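Local coordinates for protein NEQ263 (Nanoarchaeum equitans Kin4-M, PDB 5BN3) that probably binds ATP as the B-type subunit of the archaeal ATP synthase catalytic core, which it forms together with the alpha chain NeqA, at residues L124-K129 / S273-I277; E380-I384 / I400-I404. The contacts are given in a common frame with arbitrary orientation. Numbering follows the deposited sequence.

Contact 1: residues L124-K129 / S273-I277; sequences LLKGQK and SITLI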
loop_
_atom_site.group_PDB
_atom_site.type_symbol
_atom_site.label_atom_id
_atom_site.label_comp_id
_atom_site.label_asym_id
_atom_site.label_seq_id
_atom_site.Cartn_x
_atom_site.Cartn_y
_atom_site.Cartn_z
ATOM N N LEU B 124 -32.993 -13.153 -13.927
ATOM C CA LEU B 124 -32.152 -14.331 -14.109
ATOM C C LEU B 124 -32.680 -15.160 -15.275
ATOM O O LEU B 124 -33.888 -15.388 -15.384
ATOM C CB LEU B 124 -32.168 -15.168 -12.824
ATOM C CG LEU B 124 -31.724 -16.634 -12.866
ATOM C CD1 LEU B 124 -30.241 -16.745 -13.142
ATOM C CD2 LEU B 124 -32.066 -17.342 -11.567
ATOM N N LEU B 125 -31.784 -15.606 -16.150
ATOM C CA LEU B 125 -32.177 -16.434 -17.291
ATOM C C LEU B 125 -31.728 -17.879 -17.095
ATOM O O LEU B 125 -30.752 -18.138 -16.395
ATOM C CB LEU B 125 -31.602 -15.870 -18.597
ATOM C CG LEU B 125 -32.448 -14.850 -19.366
ATOM C CD1 LEU B 125 -32.812 -13.664 -18.508
ATOM C CD2 LEU B 125 -31.716 -14.380 -20.612
ATOM N N LYS B 126 -32.443 -18.823 -17.705
ATOM C CA LYS B 126 -32.097 -20.236 -17.557
ATOM C C LYS B 126 -30.775 -20.548 -18.253
ATOM O O LYS B 126 -30.618 -20.310 -19.455
ATOM C CB LYS B 126 -33.210 -21.151 -18.084
ATOM C CG LYS B 126 -33.087 -22.593 -17.594
ATOM C CD LYS B 126 -34.327 -23.424 -17.911
ATOM C CE LYS B 126 -34.386 -23.814 -19.377
ATOM N NZ LYS B 126 -35.517 -24.743 -19.656
ATOM N N GLY B 127 -29.822 -21.073 -17.487
ATOM C CA GLY B 127 -28.496 -21.352 -18.007
ATOM C C GLY B 127 -27.508 -20.249 -17.681
ATOM O O GLY B 127 -26.320 -20.360 -17.971
ATOM N N GLN B 128 -27.995 -19.177 -17.068
ATOM C CA GLN B 128 -27.127 -18.055 -16.721
ATOM C C GLN B 128 -26.315 -18.351 -15.461
ATOM O O GLN B 128 -26.741 -19.122 -14.594
ATOM C CB GLN B 128 -27.961 -16.782 -16.526
ATOM C CG GLN B 128 -27.159 -15.487 -16.420
ATOM C CD GLN B 128 -28.047 -14.252 -16.393
ATOM O OE1 GLN B 128 -29.274 -14.355 -16.413
ATOM N NE2 GLN B 128 -27.428 -13.078 -16.350
ATOM N N LYS B 129 -25.128 -17.759 -15.382
ATOM C CA LYS B 129 -24.364 -17.763 -14.147
ATOM C C LYS B 129 -24.362 -16.342 -13.591
ATOM O O LYS B 129 -23.941 -15.397 -14.265
ATOM C CB LYS B 129 -22.934 -18.274 -14.377
ATOM C CG LYS B 129 -22.208 -17.614 -15.540
ATOM C CD LYS B 129 -20.781 -18.113 -15.657
ATOM C CE LYS B 129 -20.024 -17.354 -16.728
ATOM N NZ LYS B 129 -20.511 -17.644 -18.100
ATOM N N SER B 273 -29.765 -27.588 -19.098
ATOM C CA SER B 273 -29.183 -26.343 -18.610
ATOM C C SER B 273 -28.647 -26.439 -17.186
ATOM O O SER B 273 -29.183 -27.174 -16.353
ATOM C CB SER B 273 -30.210 -25.210 -18.694
ATOM O OG SER B 273 -31.266 -25.410 -17.771
ATOM N N ILE B 274 -27.578 -25.695 -16.923
ATOM C CA ILE B 274 -27.103 -25.480 -15.562
ATOM C C ILE B 274 -27.184 -23.996 -15.236
ATOM O O ILE B 274 -26.447 -23.185 -15.805
ATOM C CB ILE B 274 -25.644 -25.946 -15.375
ATOM C CG1 ILE B 274 -25.529 -27.459 -15.585
ATOM C CG2 ILE B 274 -25.141 -25.576 -13.987
ATOM C CD1 ILE B 274 -24.108 -27.983 -15.472
ATOM N N THR B 275 -28.093 -23.638 -14.335
ATOM C CA THR B 275 -28.161 -22.272 -13.828
ATOM C C THR B 275 -27.330 -22.202 -12.549
ATOM O O THR B 275 -27.555 -22.964 -11.606
ATOM C CB THR B 275 -29.613 -21.829 -13.559
ATOM O OG1 THR B 275 -30.374 -21.937 -14.768
ATOM C CG2 THR B 275 -29.651 -20.388 -13.077
ATOM N N LEU B 276 -26.361 -21.292 -12.524
ATOM C CA LEU B 276 -25.372 -21.268 -11.453
ATOM C C LEU B 276 -25.406 -19.961 -10.673
ATOM O O LEU B 276 -25.316 -18.880 -11.251
ATOM C CB LEU B 276 -23.974 -21.505 -12.036
ATOM C CG LEU B 276 -22.780 -21.462 -11.086
ATOM C CD1 LEU B 276 -22.955 -22.482 -9.986
ATOM C CD2 LEU B 276 -21.490 -21.723 -11.844
ATOM N N ILE B 277 -25.539 -20.068 -9.355
ATOM C CA ILE B 277 -25.527 -18.894 -8.490
ATOM C C ILE B 277 -24.448 -19.022 -7.413
ATOM O O ILE B 277 -24.679 -19.612 -6.356
ATOM C CB ILE B 277 -26.906 -18.657 -7.836
ATOM C CG1 ILE B 277 -27.989 -18.525 -8.914
ATOM C CG2 ILE B 277 -26.882 -17.412 -6.966
ATOM C CD1 ILE B 277 -29.390 -18.321 -8.365
#
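In the nucleotide-binding domain, of the P-loop NTPase fold, the chain makes a type II beta turn from L125 to Q128 just ahead of strand 131-134, and this turn lies against the start of strand 273-281, a parallel neighbour of 131-134 in the central sheet. T275 gives up the most area to the contact. Its OG1 accepts a nearly straight hydrogen bond from the backbone N of G127 (2.9 Å), while its CG2 packs 3.7 Å from CD1 of L124, so one threonine meets the turn with both branches. L276 comes next. Its backbone N donates to O of Q128 at 3.0 Å, and one residue on, K129 and L276 form a single bridge between the segments. S273 completes the trio, with its OG 3.4 Å from CG of K126; that hydroxyl is hydrogen-bonded to D220, which also forms a salt bridge with K126 NZ. At G127 the positive phi of 98° would jam a CB against the preceding carbonyl, so the turn calls for glycine there. Q128 secures the turn from within, its OE1 accepting from N of L125 (2.8 Å), and its NE2 bonds to E300 O and S325 OG, close to R326, a residue seen to bind ADP in this protein, though the model's ADP is not bound to this chain. At the bridge, K129 CA makes a 3.2 Å CA-H...O contact with L276 O.

Contact 2: residues E380-I384 / I400-I404; sequences EKEFI and IIDSI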
loop_
_atom_site.group_PDB
_atom_site.type_symbol
_atom_site.label_atom_id
_atom_site.label_comp_id
_atom_site.label_asym_id
_atom_site.label_seq_id
_atom_site.Cartn_x
_atom_site.Cartn_y
_atom_site.Cartn_z
ATOM N N GLU B 380 -37.647 2.115 -2.841
ATOM C CA GLU B 380 -37.040 1.372 -1.747
ATOM C C GLU B 380 -38.084 0.857 -0.757
ATOM O O GLU B 380 -37.925 -0.223 -0.191
ATOM C CB GLU B 380 -35.992 2.237 -1.036
ATOM C CG GLU B 380 -34.832 2.649 -1.938
ATOM C CD GLU B 380 -33.875 3.627 -1.280
ATOM O OE1 GLU B 380 -34.164 4.093 -0.157
ATOM O OE2 GLU B 380 -32.829 3.932 -1.892
ATOM N N LYS B 381 -39.154 1.623 -0.561
ATOM C CA LYS B 381 -40.173 1.280 0.431
ATOM C C LYS B 381 -41.242 0.314 -0.072
ATOM O O LYS B 381 -41.744 -0.511 0.690
ATOM C CB LYS B 381 -40.849 2.550 0.959
ATOM C CG LYS B 381 -40.006 3.345 1.937
ATOM C CD LYS B 381 -40.654 4.682 2.269
ATOM C CE LYS B 381 -39.870 5.416 3.345
ATOM N NZ LYS B 381 -40.322 6.825 3.504
ATOM N N GLU B 382 -41.591 0.417 -1.350
ATOM C CA GLU B 382 -42.733 -0.325 -1.880
ATOM C C GLU B 382 -42.377 -1.320 -2.983
ATOM O O GLU B 382 -43.116 -2.270 -3.225
ATOM C CB GLU B 382 -43.809 0.649 -2.377
ATOM C CG GLU B 382 -44.212 1.699 -1.348
ATOM C CD GLU B 382 -45.475 2.443 -1.737
ATOM O OE1 GLU B 382 -45.989 2.203 -2.850
ATOM O OE2 GLU B 382 -45.957 3.264 -0.927
ATOM N N PHE B 383 -41.249 -1.103 -3.650
ATOM C CA PHE B 383 -40.845 -1.966 -4.754
ATOM C C PHE B 383 -39.775 -2.971 -4.324
ATOM O O PHE B 383 -39.951 -4.180 -4.474
ATOM C CB PHE B 383 -40.354 -1.121 -5.934
ATOM C CG PHE B 383 -39.942 -1.927 -7.129
ATOM C CD1 PHE B 383 -40.894 -2.423 -8.007
ATOM C CD2 PHE B 383 -38.602 -2.177 -7.385
ATOM C CE1 PHE B 383 -40.517 -3.164 -9.114
ATOM C CE2 PHE B 383 -38.220 -2.918 -8.490
ATOM C CZ PHE B 383 -39.178 -3.412 -9.355
ATOM N N ILE B 384 -38.669 -2.465 -3.786
ATOM C CA ILE B 384 -37.587 -3.323 -3.313
ATOM C C ILE B 384 -38.003 -4.111 -2.073
ATOM O O ILE B 384 -37.844 -5.331 -2.027
ATOM C CB ILE B 384 -36.310 -2.506 -3.006
ATOM C CG1 ILE B 384 -35.818 -1.799 -4.271
ATOM C CG2 ILE B 384 -35.220 -3.403 -2.450
ATOM C CD1 ILE B 384 -34.568 -0.970 -4.055
ATOM N N ILE B 400 -46.823 -1.956 -9.411
ATOM C CA ILE B 400 -46.195 -1.188 -8.342
ATOM C C ILE B 400 -45.440 0.010 -8.918
ATOM O O ILE B 400 -45.555 1.126 -8.411
ATOM C CB ILE B 400 -45.241 -2.065 -7.497
ATOM C CG1 ILE B 400 -46.032 -3.146 -6.752
ATOM C CG2 ILE B 400 -44.475 -1.219 -6.504
ATOM C CD1 ILE B 400 -45.164 -4.112 -5.961
ATOM N N ILE B 401 -44.683 -0.227 -9.987
ATOM C CA ILE B 401 -43.950 0.835 -10.670
ATOM C C ILE B 401 -44.905 1.913 -11.185
ATOM O O ILE B 401 -44.651 3.107 -11.014
ATOM C CB ILE B 401 -43.107 0.277 -11.840
ATOM C CG1 ILE B 401 -42.009 -0.652 -11.311
ATOM C CG2 ILE B 401 -42.482 1.402 -12.638
ATOM C CD1 ILE B 401 -41.173 -1.303 -12.404
ATOM N N ASP B 402 -46.004 1.487 -11.804
ATOM C CA ASP B 402 -47.031 2.411 -12.280
ATOM C C ASP B 402 -47.585 3.262 -11.137
ATOM O O ASP B 402 -47.736 4.474 -11.274
ATOM C CB ASP B 402 -48.178 1.649 -12.956
ATOM C CG ASP B 402 -47.780 1.049 -14.292
ATOM O OD1 ASP B 402 -46.810 1.541 -14.910
ATOM O OD2 ASP B 402 -48.451 0.093 -14.733
ATOM N N SER B 403 -47.879 2.621 -10.012
ATOM C CA SER B 403 -48.416 3.312 -8.843
ATOM C C SER B 403 -47.436 4.335 -8.263
ATOM O O SER B 403 -47.825 5.449 -7.910
ATOM C CB SER B 403 -48.810 2.293 -7.773
ATOM O OG SER B 403 -49.292 2.937 -6.610
ATOM N N ILE B 404 -46.165 3.949 -8.175
ATOM C CA ILE B 404 -45.119 4.829 -7.659
ATOM C C ILE B 404 -44.907 6.042 -8.567
ATOM O O ILE B 404 -44.730 7.164 -8.089
ATOM C CB ILE B 404 -43.784 4.068 -7.485
ATOM C CG1 ILE B 404 -43.936 2.954 -6.445
ATOM C CG2 ILE B 404 -42.676 5.009 -7.061
ATOM C CD1 ILE B 404 -42.712 2.064 -6.316
#
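F383 lays its side chain across I400, I401 and I404, three isoleucines of the facing helix, and buries more surface in this contact than any other residue. CD1 of its ring lies 4.1 Å from CG2 of I400, which sits at the ring edge near the ring plane; CE1 is 3.7 Å from CG1 of I401, and CB is 4.0 Å from CD1 of I404. The two helical segments run nearly antiparallel, at 158°, with their axes 9.9 Å apart, as two legs of a helical hairpin in the C-terminal domain of V- and A-type ATP synthases: 367-384 leads through a short connection into 394-408. Since I400 and I404 are one helical turn apart, linked by the backbone bond from I404 N to I400 O (2.9 Å), both present their CB toward the partner helix. E382, the residue before F383, meets the other helix at different points: its backbone O lies 3.7 Å from CG2 of I400, and its OE1 approaches CG1 of I404 at 4.2 Å. Helix 334-356 adds L343 against F383 and Y339 against I401, making the hairpin part of a larger helical bundle. No hydrogen bond or salt bridge crosses between the segments, which implies that the direct contact rests mainly on apolar packing of F383 against the isoleucines, the E382 carboxylate staying at the margin without a polar partner in the facing segment.

Overall arrangement
The two contacts come in series along the chain and share no helix or strand; their centres are 27 Å apart, and their nearest atoms about 12 Å. Contact 1 is deep in the nucleotide-binding domain, 11 Å from the centre of the chain, and joins segments separated by well over a hundred residues. Contact 2, 28 Å out in the C-terminal helical domain, closes a local hairpin, with partly exposed residues beside its buried phenylalanine. Their chemistry follows their settings: sheet and turn meet through directed hydrogen bonds near the nucleotide, whereas the helices, away from the nucleotide site, meet mainly through apolar side chains, with no hydrogen bond between them.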